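PDB 5VN6: taurine dioxygenase from Burkholderia ambifaria, which probably catalyses the iron- and 2-oxoglutarate-dependent oxygenation of taurine, and here carries magnesium at its metal site. Local coordinates for residues Q43-R48 and R191-T196; H106-W111 and A257-R262; M134-V139 and G238-P243. All blocks are in the same frame, centred on the assembly; numbering follows the deposited sequence.

Interaction 1 (Q43-R48 and R191-T196); sequences QLLRHR and RTHPET
Apolar contact between segments 43-48 and 191-196 rests on one branch of Leu-45, on the last full turn of helix 34-47, which reaches the loop following strand 185-192. Its CD2 methyl lies 3.9 Å from CE1 of His-193, approaching the imidazole obliquely. The same methyl comes within 4.1 Å of OE2 of Glu-195, whose extended side chain runs at about a right angle to the leucine, and within 4.3 Å of CG2 of Thr-196. With CG anti to the carbonyl carbon (chi1 -72°), Leu-45 sends its isobutyl end outward from the helix toward His-193, Glu-195 and Thr-196.

Hydrogen bonding lies within the loop and across to its neighbours. ND1 of His-193 accepts from Glu-195 N at 3.0 Å, the donor tilted 16° from the ring plane. A second bond to His-193 ND1 comes from Thr-196 N at 3.2 Å, 36° out of that plane. The loop thus curls round its own histidine, while the other ring nitrogen, NE2, bonds to the carboxylate of Asp-260.

Ion pairs surround the loop. Glu-195 forms salt bridges to Arg-41 and Arg-262, and Arg-48, the first residue past the helix, with positive phi, pairs with Glu-198, which also bonds to the hydroxyl of Thr-196.

Because no hydrogen bond joins the two segments directly, their mutual attraction is van der Waals contact of one methyl group. Orientation comes instead from the polar network: with both imidazole nitrogens engaged, the ring is held at a defined angle, and the leucine packs against a surface already fixed by bonds to other parts of the chain.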
# COMPACT_ATOMS: atom_id res chain seq x y z
N GLN A 43 16.95 2.38 -18.04
CA GLN A 43 15.81 1.69 -17.44
C GLN A 43 15.46 2.27 -16.07
O GLN A 43 14.28 2.40 -15.74
CB GLN A 43 16.08 0.19 -17.33
CG GLN A 43 16.23 -0.55 -18.66
CD GLN A 43 15.01 -0.43 -19.58
OE1 GLN A 43 13.87 -0.34 -19.13
NE2 GLN A 43 15.26 -0.48 -20.89
N LEU A 44 16.46 2.63 -15.26
CA LEU A 44 16.18 3.21 -13.95
C LEU A 44 15.39 4.51 -14.08
O LEU A 44 14.44 4.75 -13.32
CB LEU A 44 17.49 3.45 -13.18
CG LEU A 44 17.35 4.11 -11.80
CD1 LEU A 44 16.65 3.24 -10.76
CD2 LEU A 44 18.71 4.58 -11.27
N LEU A 45 15.76 5.36 -15.04
CA LEU A 45 15.04 6.62 -15.22
C LEU A 45 13.59 6.39 -15.63
O LEU A 45 12.70 7.15 -15.23
CB LEU A 45 15.75 7.49 -16.26
CG LEU A 45 17.08 8.12 -15.83
CD1 LEU A 45 17.69 8.88 -16.99
CD2 LEU A 45 16.89 9.03 -14.61
N ARG A 46 13.32 5.34 -16.40
CA ARG A 46 11.96 5.08 -16.87
C ARG A 46 11.09 4.37 -15.82
O ARG A 46 9.89 4.64 -15.73
CB ARG A 46 12.04 4.27 -18.16
CG ARG A 46 10.80 3.51 -18.58
CD ARG A 46 11.13 2.65 -19.79
NE ARG A 46 11.80 3.45 -20.82
CZ ARG A 46 12.70 2.98 -21.68
NH1 ARG A 46 13.06 1.71 -21.65
NH2 ARG A 46 13.25 3.80 -22.58
N HIS A 47 11.66 3.45 -15.05
CA HIS A 47 10.89 2.57 -14.18
C HIS A 47 11.04 2.91 -12.70
O HIS A 47 10.41 2.25 -11.86
CB HIS A 47 11.30 1.11 -14.42
CG HIS A 47 10.95 0.61 -15.79
ND1 HIS A 47 9.65 0.49 -16.22
CD2 HIS A 47 11.73 0.21 -16.82
CE1 HIS A 47 9.63 0.03 -17.46
NE2 HIS A 47 10.88 -0.14 -17.85
N ARG A 48 11.84 3.92 -12.38
CA ARG A 48 12.02 4.50 -11.04
C ARG A 48 12.78 3.60 -10.08
O ARG A 48 13.61 4.09 -9.29
CB ARG A 48 10.67 4.89 -10.43
CG ARG A 48 9.65 5.54 -11.39
CD ARG A 48 10.21 6.70 -12.15
NE ARG A 48 9.24 7.26 -13.08
CZ ARG A 48 9.46 8.37 -13.79
NH1 ARG A 48 10.60 9.02 -13.66
NH2 ARG A 48 8.52 8.83 -14.62
N ARG A 191 8.88 19.46 -7.51
CA ARG A 191 10.28 19.39 -7.89
C ARG A 191 10.41 18.97 -9.35
O ARG A 191 9.70 18.08 -9.83
CB ARG A 191 11.06 18.41 -7.01
CG ARG A 191 12.52 18.26 -7.40
CD ARG A 191 13.21 17.16 -6.60
NE ARG A 191 14.64 17.09 -6.90
CZ ARG A 191 15.52 16.33 -6.25
NH1 ARG A 191 15.12 15.56 -5.25
NH2 ARG A 191 16.81 16.35 -6.60
N THR A 192 11.32 19.63 -10.06
CA THR A 192 11.63 19.29 -11.44
C THR A 192 12.77 18.28 -11.42
O THR A 192 13.87 18.59 -10.94
CB THR A 192 12.05 20.53 -12.24
OG1 THR A 192 10.95 21.45 -12.35
CG2 THR A 192 12.52 20.13 -13.64
N HIS A 193 12.50 17.08 -11.94
CA HIS A 193 13.53 16.06 -11.99
C HIS A 193 14.68 16.55 -12.86
O HIS A 193 14.46 16.94 -14.02
CB HIS A 193 12.96 14.76 -12.56
CG HIS A 193 13.89 13.60 -12.44
ND1 HIS A 193 15.05 13.49 -13.18
CD2 HIS A 193 13.82 12.48 -11.68
CE1 HIS A 193 15.65 12.35 -12.88
NE2 HIS A 193 14.93 11.72 -11.97
N PRO A 194 15.92 16.52 -12.36
CA PRO A 194 17.03 17.15 -13.12
C PRO A 194 17.42 16.43 -14.40
O PRO A 194 17.96 17.07 -15.31
CB PRO A 194 18.18 17.19 -12.10
CG PRO A 194 17.86 16.06 -11.12
CD PRO A 194 16.36 15.94 -11.08
N GLU A 195 17.17 15.12 -14.54
CA GLU A 195 17.58 14.46 -15.78
C GLU A 195 16.45 14.27 -16.78
O GLU A 195 16.70 14.26 -17.98
CB GLU A 195 18.21 13.09 -15.51
CG GLU A 195 19.28 13.07 -14.44
CD GLU A 195 20.18 11.86 -14.56
OE1 GLU A 195 20.81 11.68 -15.62
OE2 GLU A 195 20.25 11.07 -13.60
N THR A 196 15.20 14.19 -16.32
CA THR A 196 14.09 13.99 -17.23
C THR A 196 13.22 15.23 -17.42
O THR A 196 12.43 15.26 -18.36
CB THR A 196 13.18 12.86 -16.72
OG1 THR A 196 12.55 13.29 -15.52
CG2 THR A 196 14.00 11.60 -16.43

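Interaction 2 (H106-W111 and A257-R262); sequences HSDASW and AIWDNR. With MG (magnesium ion), chain C.
The metal-binding His-X-Asp motif, running from His-106 to Asp-108, is buttressed here by Asn-261, just beyond the end of strand 256-260. NE2 of His-106 and OD1 of Asp-108 bind the magnesium ion at 2.4 and 2.3 Å, and His-266 supplies the third protein ligand.

Asn-261 grips the backbone of Asp-108 at two points. Its OD1 accepts from Asp-108 N at 2.8 Å, in the carbonyl plane and on a lone pair, though the N-H is bent (137°). Its ND2 donates to Asp-108 O at 3.0 Å, again on a lone pair and close to the amide plane. Holding CG anti to the backbone N (chi1 -173°), the asparagine presents both ends of its amide to the peptide groups flanking one residue; ND2 also bonds to the carbonyl of Pro-116. A third bond joins the hydroxyl of Ser-107 to the main-chain O of Asn-261 at 2.9 Å.

The second carboxylate oxygen, Asp-108 OD2, sits at the edge of the Trp-259 indole, near its plane and 3.8 Å from CZ2.

Beyond the asparagine, Arg-262 clasps Asp-260 side-on through NE and NH2, and its backbone N closes an Asx turn on OD1. NE and the backbone N reach that oxygen from opposite faces of the carboxylate.

Asn-261 therefore acts in the second shell, fixing the main chain that carries a metal ligand. Two histidines and one carboxylate round the ion make the facial triad characteristic of iron- and 2-oxoglutarate-dependent dioxygenases of the cupin fold.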
# COMPACT_ATOMS: atom_id res chain seq x y z
N HIS A 106 8.54 7.94 2.63
CA HIS A 106 9.55 8.99 2.65
C HIS A 106 10.43 8.92 1.42
O HIS A 106 10.63 7.86 0.82
CB HIS A 106 10.43 8.91 3.93
CG HIS A 106 11.27 7.67 4.02
ND1 HIS A 106 10.75 6.43 4.31
CD2 HIS A 106 12.61 7.50 3.88
CE1 HIS A 106 11.73 5.54 4.33
NE2 HIS A 106 12.87 6.16 4.08
N SER A 107 10.97 10.07 1.07
CA SER A 107 12.09 10.16 0.14
C SER A 107 13.35 10.34 0.97
O SER A 107 13.41 11.25 1.81
CB SER A 107 11.90 11.32 -0.83
OG SER A 107 12.96 11.36 -1.77
N ASP A 108 14.33 9.46 0.76
CA ASP A 108 15.52 9.41 1.62
C ASP A 108 16.15 10.79 1.82
O ASP A 108 16.46 11.49 0.85
CB ASP A 108 16.55 8.44 1.04
CG ASP A 108 16.44 7.06 1.65
OD1 ASP A 108 15.69 6.89 2.64
OD2 ASP A 108 17.08 6.12 1.12
N ALA A 109 16.31 11.16 3.10
CA ALA A 109 17.09 12.33 3.52
C ALA A 109 16.67 13.60 2.78
O ALA A 109 17.51 14.44 2.44
CB ALA A 109 18.59 12.08 3.36
N SER A 110 15.37 13.75 2.53
CA SER A 110 14.90 15.02 2.00
C SER A 110 15.05 16.15 3.01
O SER A 110 14.85 17.32 2.65
CB SER A 110 13.44 14.87 1.54
OG SER A 110 12.57 14.72 2.64
N TRP A 111 15.35 15.84 4.28
CA TRP A 111 15.67 16.85 5.28
C TRP A 111 17.06 17.44 5.08
O TRP A 111 17.46 18.30 5.87
CB TRP A 111 15.58 16.27 6.70
CG TRP A 111 16.28 14.94 6.85
CD1 TRP A 111 15.70 13.69 6.77
CD2 TRP A 111 17.68 14.72 7.08
NE1 TRP A 111 16.66 12.72 6.94
CE2 TRP A 111 17.88 13.32 7.13
CE3 TRP A 111 18.79 15.56 7.26
CZ2 TRP A 111 19.14 12.74 7.34
CZ3 TRP A 111 20.04 14.99 7.46
CH2 TRP A 111 20.20 13.59 7.49
N ALA A 257 17.92 -3.95 -4.96
CA ALA A 257 17.06 -2.88 -5.44
C ALA A 257 17.93 -1.68 -5.79
O ALA A 257 18.83 -1.32 -5.02
CB ALA A 257 16.02 -2.45 -4.41
N ILE A 258 17.67 -1.07 -6.95
CA ILE A 258 18.29 0.19 -7.35
C ILE A 258 17.15 1.17 -7.56
O ILE A 258 16.25 0.90 -8.37
CB ILE A 258 19.10 0.05 -8.65
CG1 ILE A 258 20.00 -1.19 -8.64
CG2 ILE A 258 19.87 1.34 -8.94
CD1 ILE A 258 20.41 -1.66 -10.05
N TRP A 259 17.19 2.32 -6.89
CA TRP A 259 16.09 3.27 -7.08
C TRP A 259 16.56 4.71 -7.19
O TRP A 259 17.59 5.11 -6.64
CB TRP A 259 15.02 3.15 -5.99
CG TRP A 259 15.39 3.63 -4.61
CD1 TRP A 259 15.17 4.87 -4.07
CD2 TRP A 259 15.95 2.83 -3.56
NE1 TRP A 259 15.61 4.90 -2.76
CE2 TRP A 259 16.08 3.66 -2.42
CE3 TRP A 259 16.37 1.49 -3.48
CZ2 TRP A 259 16.61 3.19 -1.21
CZ3 TRP A 259 16.89 1.03 -2.28
CH2 TRP A 259 17.01 1.88 -1.16
N ASP A 260 15.74 5.48 -7.92
CA ASP A 260 15.93 6.90 -8.15
C ASP A 260 15.18 7.64 -7.04
O ASP A 260 13.97 7.78 -7.09
CB ASP A 260 15.44 7.28 -9.55
CG ASP A 260 15.54 8.80 -9.84
OD1 ASP A 260 15.80 9.62 -8.94
OD2 ASP A 260 15.36 9.18 -11.02
N ASN A 261 15.93 8.12 -6.06
CA ASN A 261 15.34 8.72 -4.87
C ASN A 261 14.67 10.06 -5.18
O ASN A 261 13.82 10.51 -4.41
CB ASN A 261 16.42 8.87 -3.80
CG ASN A 261 15.88 9.32 -2.46
OD1 ASN A 261 14.99 8.68 -1.88
ND2 ASN A 261 16.46 10.40 -1.92
N ARG A 262 15.02 10.67 -6.31
CA ARG A 262 14.45 11.95 -6.67
C ARG A 262 13.00 11.80 -7.12
O ARG A 262 12.19 12.71 -6.91
CB ARG A 262 15.29 12.59 -7.78
CG ARG A 262 16.76 12.62 -7.45
CD ARG A 262 17.60 12.85 -8.70
NE ARG A 262 17.52 11.73 -9.63
CZ ARG A 262 18.27 11.64 -10.72
NH1 ARG A 262 19.16 12.59 -11.00
NH2 ARG A 262 18.12 10.60 -11.53
MG MG C . 14.86 4.99 3.53

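Interaction 3 (M134-V139 and G238-P243); sequences MWANMV and GQAAIP
A small, buried apolar contact joins the end of strand 133-137 and the start of helix 138-143 to the 3-10 turn that follows helix 228-237. Ala-240 is the residue of the turn that both partners touch. Its CB stands 4.3 Å from CB of Ala-136, while the methyl of Ala-136 also meets the carbonyl O of Ala-240 at 3.8 Å; that oxygen accepts a hydrogen bond from Gln-246.

Met-138 adds the second point of contact through sulfur, its SD lying 4.0 Å from CB of Ala-240. The side chain is bent at both outer torsions (chi2 -48°, chi3 -66°), which folds the thioether back toward the alanine. Val-200, Leu-201 and Gln-265 pack against the same methionine.

The two backbones come within 5.8 Å at the CA atoms of Ala-136 and Ala-240, a distance suited to such short side chains. Asn-137, between the touching residues, caps the helix with its OD1, accepting a weak bond from Val-139 N and another from Leu-140 N. Elsewhere in the two segments, Met-134 and Pro-243 pack on Pro-243 and Met-134 of the second subunit, respectively.

No hydrogen bond crosses between the segments. What holds them to each other is van der Waals contact of two methyls, a sulfur and a carbonyl oxygen, with Gln-246 as polar partner of that buried oxygen.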
# COMPACT_ATOMS: atom_id res chain seq x y z
N MET A 134 8.37 -1.20 -0.22
CA MET A 134 7.50 -0.64 -1.24
C MET A 134 8.06 0.67 -1.74
O MET A 134 8.75 1.37 -0.99
CB MET A 134 6.08 -0.40 -0.70
CG MET A 134 5.47 -1.62 -0.03
SD MET A 134 3.83 -1.24 0.60
CE MET A 134 2.98 -0.86 -0.93
N TRP A 135 7.78 0.97 -3.00
CA TRP A 135 8.10 2.26 -3.60
C TRP A 135 6.85 2.86 -4.22
O TRP A 135 5.95 2.13 -4.65
CB TRP A 135 9.21 2.16 -4.69
CG TRP A 135 10.59 1.93 -4.19
CD1 TRP A 135 11.58 2.85 -4.08
CD2 TRP A 135 11.15 0.67 -3.76
NE1 TRP A 135 12.72 2.26 -3.59
CE2 TRP A 135 12.48 0.92 -3.39
CE3 TRP A 135 10.65 -0.63 -3.64
CZ2 TRP A 135 13.34 -0.08 -2.90
CZ3 TRP A 135 11.48 -1.62 -3.16
CH2 TRP A 135 12.81 -1.34 -2.80
N ALA A 136 6.81 4.19 -4.30
CA ALA A 136 5.71 4.91 -4.92
C ALA A 136 6.27 5.89 -5.95
O ALA A 136 7.33 6.49 -5.74
CB ALA A 136 4.87 5.66 -3.87
N ASN A 137 5.56 6.04 -7.06
CA ASN A 137 5.98 6.89 -8.18
C ASN A 137 5.43 8.29 -7.92
O ASN A 137 4.24 8.55 -8.12
CB ASN A 137 5.48 6.29 -9.49
CG ASN A 137 5.86 7.11 -10.71
OD1 ASN A 137 6.12 8.31 -10.63
ND2 ASN A 137 5.88 6.46 -11.86
N MET A 138 6.28 9.21 -7.46
CA MET A 138 5.78 10.55 -7.18
C MET A 138 5.74 11.44 -8.43
O MET A 138 5.28 12.58 -8.33
CB MET A 138 6.62 11.21 -6.08
CG MET A 138 6.67 10.38 -4.81
SD MET A 138 5.05 9.77 -4.22
CE MET A 138 4.28 11.35 -3.80
N VAL A 139 6.22 10.95 -9.57
CA VAL A 139 5.97 11.63 -10.85
C VAL A 139 4.50 11.46 -11.24
O VAL A 139 3.79 12.42 -11.57
CB VAL A 139 6.91 11.09 -11.94
CG1 VAL A 139 6.51 11.60 -13.35
CG2 VAL A 139 8.39 11.42 -11.62
N GLY A 238 -0.28 12.17 1.50
CA GLY A 238 -1.08 10.96 1.39
C GLY A 238 -1.20 10.40 -0.02
O GLY A 238 -1.76 9.31 -0.19
N GLN A 239 -0.77 11.15 -1.03
CA GLN A 239 -0.81 10.62 -2.39
C GLN A 239 0.09 9.40 -2.52
O GLN A 239 -0.19 8.51 -3.33
CB GLN A 239 -0.41 11.72 -3.41
CG GLN A 239 -1.35 12.95 -3.45
CD GLN A 239 -2.83 12.59 -3.79
OE1 GLN A 239 -3.12 12.05 -4.87
NE2 GLN A 239 -3.75 12.89 -2.87
N ALA A 240 1.16 9.32 -1.71
CA ALA A 240 2.04 8.16 -1.78
C ALA A 240 1.34 6.90 -1.30
O ALA A 240 1.84 5.80 -1.55
CB ALA A 240 3.31 8.36 -0.94
N ALA A 241 0.23 7.02 -0.59
CA ALA A 241 -0.47 5.83 -0.10
C ALA A 241 -1.44 5.23 -1.13
O ALA A 241 -2.15 4.27 -0.81
CB ALA A 241 -1.20 6.17 1.20
N ILE A 242 -1.46 5.74 -2.36
CA ILE A 242 -2.40 5.29 -3.38
C ILE A 242 -1.82 4.06 -4.07
O ILE A 242 -0.77 4.16 -4.71
CB ILE A 242 -2.72 6.41 -4.38
CG1 ILE A 242 -3.55 7.50 -3.70
CG2 ILE A 242 -3.44 5.84 -5.63
CD1 ILE A 242 -3.67 8.82 -4.50
N PRO A 243 -2.47 2.89 -3.97
CA PRO A 243 -1.86 1.67 -4.52
C PRO A 243 -1.54 1.75 -6.00
O PRO A 243 -0.59 1.08 -6.44
CB PRO A 243 -2.91 0.59 -4.22
CG PRO A 243 -3.61 1.12 -2.98
CD PRO A 243 -3.70 2.61 -3.22

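From the N terminus, residues 43-48 open interaction 1, which closes only at 191-196. Residues 106-111 and 134-139 begin within that loop, but their partners, 257-262 and 238-243, come after it, so interaction 1 crosses both others. Interaction 3 is nested inside the loop closed by interaction 2. Helix 34-47 and the loop after strand 185-192 are thus tied together beside strand 256-260, which meets the metal-binding loop, while strand 133-137 joins the turn after helix 228-237. Direct contacts unite the three: Arg-48 O bonds to Asp-260 N between interactions 1 and 2, Trp-259 meets Trp-135 edge-to-face between 2 and 3, and Arg-48 packs on Val-139 between 1 and 3.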